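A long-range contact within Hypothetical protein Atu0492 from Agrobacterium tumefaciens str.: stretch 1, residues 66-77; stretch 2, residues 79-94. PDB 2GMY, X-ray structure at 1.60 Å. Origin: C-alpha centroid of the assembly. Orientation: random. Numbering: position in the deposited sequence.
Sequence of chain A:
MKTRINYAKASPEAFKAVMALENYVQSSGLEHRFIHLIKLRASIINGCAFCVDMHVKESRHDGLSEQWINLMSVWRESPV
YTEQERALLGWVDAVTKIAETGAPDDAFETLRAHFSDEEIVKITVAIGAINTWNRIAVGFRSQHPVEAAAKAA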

# COMPACT_ATOMS: atom_id res chain seq x y z
N GLU A 66 -14.28 -9.35 27.49
CA GLU A 66 -13.01 -8.65 27.22
C GLU A 66 -12.30 -9.24 26.00
O GLU A 66 -11.60 -8.53 25.28
CB GLU A 66 -12.09 -8.60 28.45
CG GLU A 66 -12.70 -7.88 29.66
CD GLU A 66 -13.12 -6.44 29.36
OE1 GLU A 66 -12.36 -5.72 28.68
OE2 GLU A 66 -14.20 -6.02 29.83
N GLN A 67 -12.49 -10.54 25.76
CA GLN A 67 -11.90 -11.19 24.60
C GLN A 67 -12.54 -10.65 23.31
O GLN A 67 -11.84 -10.30 22.36
CB GLN A 67 -12.13 -12.69 24.70
CG GLN A 67 -11.08 -13.52 24.06
CD GLN A 67 -11.20 -14.98 24.42
OE1 GLN A 67 -12.31 -15.52 24.53
NE2 GLN A 67 -10.06 -15.63 24.59
N TRP A 68 -13.86 -10.58 23.30
CA TRP A 68 -14.59 -10.04 22.15
C TRP A 68 -14.10 -8.63 21.83
O TRP A 68 -13.93 -8.26 20.66
CB TRP A 68 -16.08 -10.00 22.50
CG TRP A 68 -17.04 -9.67 21.39
CD1 TRP A 68 -17.74 -10.55 20.63
CD2 TRP A 68 -17.47 -8.36 20.99
NE1 TRP A 68 -18.57 -9.88 19.76
CE2 TRP A 68 -18.42 -8.53 19.96
CE3 TRP A 68 -17.13 -7.06 21.39
CZ2 TRP A 68 -19.05 -7.46 19.33
CZ3 TRP A 68 -17.76 -5.98 20.76
CH2 TRP A 68 -18.71 -6.19 19.74
N ILE A 69 -13.90 -7.83 22.88
CA ILE A 69 -13.42 -6.44 22.75
C ILE A 69 -11.96 -6.38 22.29
O ILE A 69 -11.63 -5.70 21.30
CB ILE A 69 -13.59 -5.71 24.10
CG1 ILE A 69 -15.08 -5.55 24.44
CG2 ILE A 69 -12.87 -4.36 24.10
CD1 ILE A 69 -15.31 -5.02 25.88
N ASN A 70 -11.08 -7.09 22.98
CA ASN A 70 -9.64 -7.01 22.69
C ASN A 70 -9.18 -7.65 21.39
O ASN A 70 -8.17 -7.24 20.83
CB ASN A 70 -8.83 -7.58 23.83
CG ASN A 70 -8.76 -6.61 24.97
OD1 ASN A 70 -9.38 -6.82 26.02
ND2 ASN A 70 -8.03 -5.52 24.78
N LEU A 71 -9.91 -8.64 20.90
CA LEU A 71 -9.48 -9.33 19.70
C LEU A 71 -10.01 -8.69 18.42
O LEU A 71 -9.73 -9.15 17.34
CB LEU A 71 -9.84 -10.81 19.77
CG LEU A 71 -8.93 -11.66 20.66
CD1 LEU A 71 -9.61 -12.93 20.93
CD2 LEU A 71 -7.62 -11.92 19.98
N MET A 72 -10.74 -7.60 18.57
CA MET A 72 -11.36 -7.01 17.41
C MET A 72 -10.35 -6.44 16.44
O MET A 72 -10.62 -6.29 15.28
CB MET A 72 -12.34 -5.93 17.77
CG MET A 72 -13.05 -5.54 16.55
SD MET A 72 -14.49 -6.56 16.44
CE MET A 72 -15.42 -5.26 17.13
N SER A 73 -9.19 -6.08 16.97
CA SER A 73 -8.15 -5.51 16.15
C SER A 73 -7.56 -6.57 15.22
O SER A 73 -6.92 -6.23 14.26
CB SER A 73 -7.06 -4.90 17.02
OG SER A 73 -6.42 -5.88 17.77
N VAL A 74 -7.81 -7.83 15.53
CA VAL A 74 -7.17 -8.97 14.86
C VAL A 74 -8.20 -10.09 14.62
O VAL A 74 -7.89 -11.28 14.67
CB VAL A 74 -5.93 -9.49 15.67
CG1 VAL A 74 -4.82 -8.44 15.69
CG2 VAL A 74 -6.32 -9.88 17.09
N TRP A 75 -9.43 -9.68 14.30
CA TRP A 75 -10.55 -10.62 14.30
C TRP A 75 -10.42 -11.78 13.34
O TRP A 75 -10.99 -12.84 13.59
CB TRP A 75 -11.85 -9.86 14.02
CG TRP A 75 -11.93 -9.35 12.62
CD1 TRP A 75 -11.50 -8.14 12.16
CD2 TRP A 75 -12.48 -10.05 11.50
NE1 TRP A 75 -11.76 -8.03 10.80
CE2 TRP A 75 -12.35 -9.19 10.37
CE3 TRP A 75 -13.07 -11.31 11.34
CZ2 TRP A 75 -12.79 -9.56 9.10
CZ3 TRP A 75 -13.50 -11.68 10.07
CH2 TRP A 75 -13.37 -10.81 8.97
N ARG A 76 -9.71 -11.58 12.21
CA ARG A 76 -9.71 -12.62 11.18
C ARG A 76 -9.15 -13.92 11.72
O ARG A 76 -9.59 -14.99 11.31
CB ARG A 76 -8.93 -12.19 9.95
CG ARG A 76 -9.60 -11.12 9.15
CD ARG A 76 -9.13 -11.10 7.70
NE ARG A 76 -9.81 -10.03 6.98
CZ ARG A 76 -10.89 -10.19 6.23
NH1 ARG A 76 -11.43 -11.39 6.04
NH2 ARG A 76 -11.42 -9.13 5.63
N GLU A 77 -8.20 -13.83 12.64
CA GLU A 77 -7.56 -15.03 13.20
C GLU A 77 -8.12 -15.51 14.55
O GLU A 77 -7.56 -16.43 15.16
CB GLU A 77 -6.04 -14.84 13.27
CG GLU A 77 -5.33 -14.97 11.92
CD GLU A 77 -5.69 -16.27 11.21
OE1 GLU A 77 -5.83 -17.31 11.90
OE2 GLU A 77 -5.85 -16.25 9.98
N PRO A 79 -11.02 -17.22 16.95
CA PRO A 79 -12.24 -18.02 17.02
C PRO A 79 -13.36 -17.47 17.90
O PRO A 79 -14.41 -18.10 18.00
CB PRO A 79 -11.74 -19.38 17.54
CG PRO A 79 -10.52 -19.04 18.34
CD PRO A 79 -9.88 -17.90 17.60
N VAL A 80 -13.18 -16.30 18.53
CA VAL A 80 -14.23 -15.77 19.42
C VAL A 80 -15.52 -15.37 18.67
O VAL A 80 -16.62 -15.53 19.21
CB VAL A 80 -13.71 -14.65 20.37
CG1 VAL A 80 -13.38 -13.41 19.63
CG2 VAL A 80 -14.74 -14.34 21.46
N TYR A 81 -15.38 -14.90 17.44
CA TYR A 81 -16.53 -14.37 16.67
C TYR A 81 -17.38 -15.44 15.99
O TYR A 81 -16.84 -16.40 15.42
CB TYR A 81 -16.06 -13.30 15.67
CG TYR A 81 -15.26 -12.26 16.41
CD1 TYR A 81 -15.88 -11.36 17.29
CD2 TYR A 81 -13.87 -12.24 16.32
CE1 TYR A 81 -15.13 -10.45 18.03
CE2 TYR A 81 -13.11 -11.32 17.04
CZ TYR A 81 -13.75 -10.44 17.90
OH TYR A 81 -13.01 -9.54 18.62
N THR A 82 -18.69 -15.26 16.05
CA THR A 82 -19.63 -16.15 15.36
C THR A 82 -19.52 -15.97 13.84
O THR A 82 -18.97 -14.97 13.36
CB THR A 82 -21.08 -15.85 15.76
OG1 THR A 82 -21.48 -14.60 15.20
CG2 THR A 82 -21.22 -15.78 17.30
N GLU A 83 -20.07 -16.91 13.06
CA GLU A 83 -20.01 -16.76 11.61
C GLU A 83 -20.73 -15.49 11.15
O GLU A 83 -20.27 -14.79 10.25
CB GLU A 83 -20.54 -18.00 10.88
CG GLU A 83 -19.61 -19.22 11.04
CD GLU A 83 -18.16 -18.92 10.64
OE1 GLU A 83 -17.92 -18.45 9.50
OE2 GLU A 83 -17.24 -19.18 11.46
N GLN A 84 -21.84 -15.18 11.81
CA GLN A 84 -22.57 -13.94 11.51
C GLN A 84 -21.71 -12.71 11.81
O GLN A 84 -21.64 -11.80 10.99
CB GLN A 84 -23.85 -13.87 12.33
CG GLN A 84 -24.68 -12.64 12.01
CD GLN A 84 -26.02 -12.66 12.72
OE1 GLN A 84 -26.12 -13.10 13.86
NE2 GLN A 84 -27.05 -12.13 12.05
N GLU A 85 -21.07 -12.69 12.98
CA GLU A 85 -20.15 -11.58 13.32
C GLU A 85 -19.01 -11.47 12.31
O GLU A 85 -18.63 -10.36 11.90
CB GLU A 85 -19.58 -11.75 14.73
CG GLU A 85 -20.63 -11.52 15.80
CD GLU A 85 -20.15 -11.83 17.21
OE1 GLU A 85 -19.34 -12.77 17.38
OE2 GLU A 85 -20.59 -11.13 18.14
N ARG A 86 -18.45 -12.61 11.90
CA ARG A 86 -17.40 -12.60 10.88
C ARG A 86 -17.87 -12.01 9.56
O ARG A 86 -17.12 -11.30 8.89
CB ARG A 86 -16.81 -13.98 10.64
CG ARG A 86 -16.07 -14.51 11.84
CD ARG A 86 -15.46 -15.87 11.55
NE ARG A 86 -14.31 -15.78 10.65
CZ ARG A 86 -13.09 -15.38 11.03
NH1 ARG A 86 -12.84 -15.06 12.30
NH2 ARG A 86 -12.12 -15.31 10.12
N ALA A 87 -19.11 -12.31 9.18
CA ALA A 87 -19.68 -11.79 7.95
C ALA A 87 -19.77 -10.27 8.05
O ALA A 87 -19.40 -9.54 7.14
CB ALA A 87 -21.04 -12.39 7.73
N LEU A 88 -20.24 -9.80 9.20
CA LEU A 88 -20.36 -8.37 9.42
C LEU A 88 -18.98 -7.69 9.44
O LEU A 88 -18.78 -6.69 8.77
CB LEU A 88 -21.11 -8.11 10.74
CG LEU A 88 -21.34 -6.66 11.16
CD1 LEU A 88 -21.96 -5.83 10.04
CD2 LEU A 88 -22.20 -6.61 12.43
N LEU A 89 -18.03 -8.28 10.17
CA LEU A 89 -16.66 -7.73 10.25
C LEU A 89 -16.02 -7.60 8.86
O LEU A 89 -15.38 -6.58 8.55
CB LEU A 89 -15.80 -8.60 11.16
CG LEU A 89 -16.08 -8.40 12.65
CD1 LEU A 89 -15.65 -9.61 13.47
CD2 LEU A 89 -15.42 -7.11 13.17
N GLY A 90 -16.20 -8.61 8.01
CA GLY A 90 -15.67 -8.54 6.63
C GLY A 90 -16.19 -7.33 5.88
O GLY A 90 -15.45 -6.67 5.12
N TRP A 91 -17.47 -7.01 6.11
CA TRP A 91 -18.10 -5.88 5.44
C TRP A 91 -17.66 -4.56 6.06
O TRP A 91 -17.38 -3.58 5.35
CB TRP A 91 -19.61 -6.01 5.51
CG TRP A 91 -20.39 -5.05 4.67
CD1 TRP A 91 -21.29 -4.12 5.11
CD2 TRP A 91 -20.38 -4.94 3.24
NE1 TRP A 91 -21.84 -3.44 4.06
CE2 TRP A 91 -21.30 -3.92 2.89
CE3 TRP A 91 -19.69 -5.59 2.21
CZ2 TRP A 91 -21.54 -3.53 1.56
CZ3 TRP A 91 -19.93 -5.22 0.88
CH2 TRP A 91 -20.86 -4.20 0.58
N VAL A 92 -17.60 -4.52 7.39
CA VAL A 92 -17.05 -3.32 8.04
C VAL A 92 -15.66 -2.99 7.49
O VAL A 92 -15.38 -1.84 7.14
CB VAL A 92 -17.02 -3.47 9.57
CG1 VAL A 92 -16.28 -2.31 10.23
CG2 VAL A 92 -18.44 -3.57 10.11
N ASP A 93 -14.80 -4.00 7.41
CA ASP A 93 -13.46 -3.81 6.87
C ASP A 93 -13.49 -3.31 5.41
O ASP A 93 -12.85 -2.30 5.08
CB ASP A 93 -12.67 -5.11 6.97
CG ASP A 93 -12.25 -5.43 8.39
OD1 ASP A 93 -12.79 -4.82 9.34
OD2 ASP A 93 -11.38 -6.31 8.56
N ALA A 94 -14.25 -4.01 4.56
CA ALA A 94 -14.26 -3.69 3.12
C ALA A 94 -14.78 -2.28 2.85
O ALA A 94 -14.24 -1.54 2.01
CB ALA A 94 -15.10 -4.73 2.34
O HOH W 1 -13.21 -7.78 4.12
O HOH W 2 -9.89 -7.22 6.74

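Three aromatic side chains, W68, W75 and Y81, organise the apolar centre of the contact, which buries 771 Å². The W75 side chain points toward the helix that begins at E83: L89 CB sits almost on the ring normal, 3.5 Å from the centroid of the W75 six-membered ring, a CH-pi contact. M72 SD packs against L89 CD2 at 3.4 Å, while W75 CB closes on Y81 CE2 at 3.6 Å. Y81 directs its edge at the face of W68, with ring planes at 62°, and V80 CG1 meets L71 CD1 at 4.0 Å. The backbones come nearest where W68 CA and V80 CA are 6.4 Å apart.

Polar atoms at the ring edges are satisfied in place. Y81 OH donates to W68 O (2.6 Å). W68 NE1 donates to E85 OE2 (2.9 Å); the other carboxylate oxygen, E85 OE1, accepts from T82 N (2.9 Å), and T82 OG1 caps the helix by accepting from E85 N (3.0 Å). W75 NE1 donates to D93 OD2 (2.8 Å).

Toward the solvent, W75 CZ3 lies over one face of the R86 guanidinium, and R86 donates from NH2 to R76 O (2.8 Å) and from NH1 to W75 O (3.2 Å), tying the 3-10 segment to the helix. R76 NH2 reaches D93 OD2 through a bridging water.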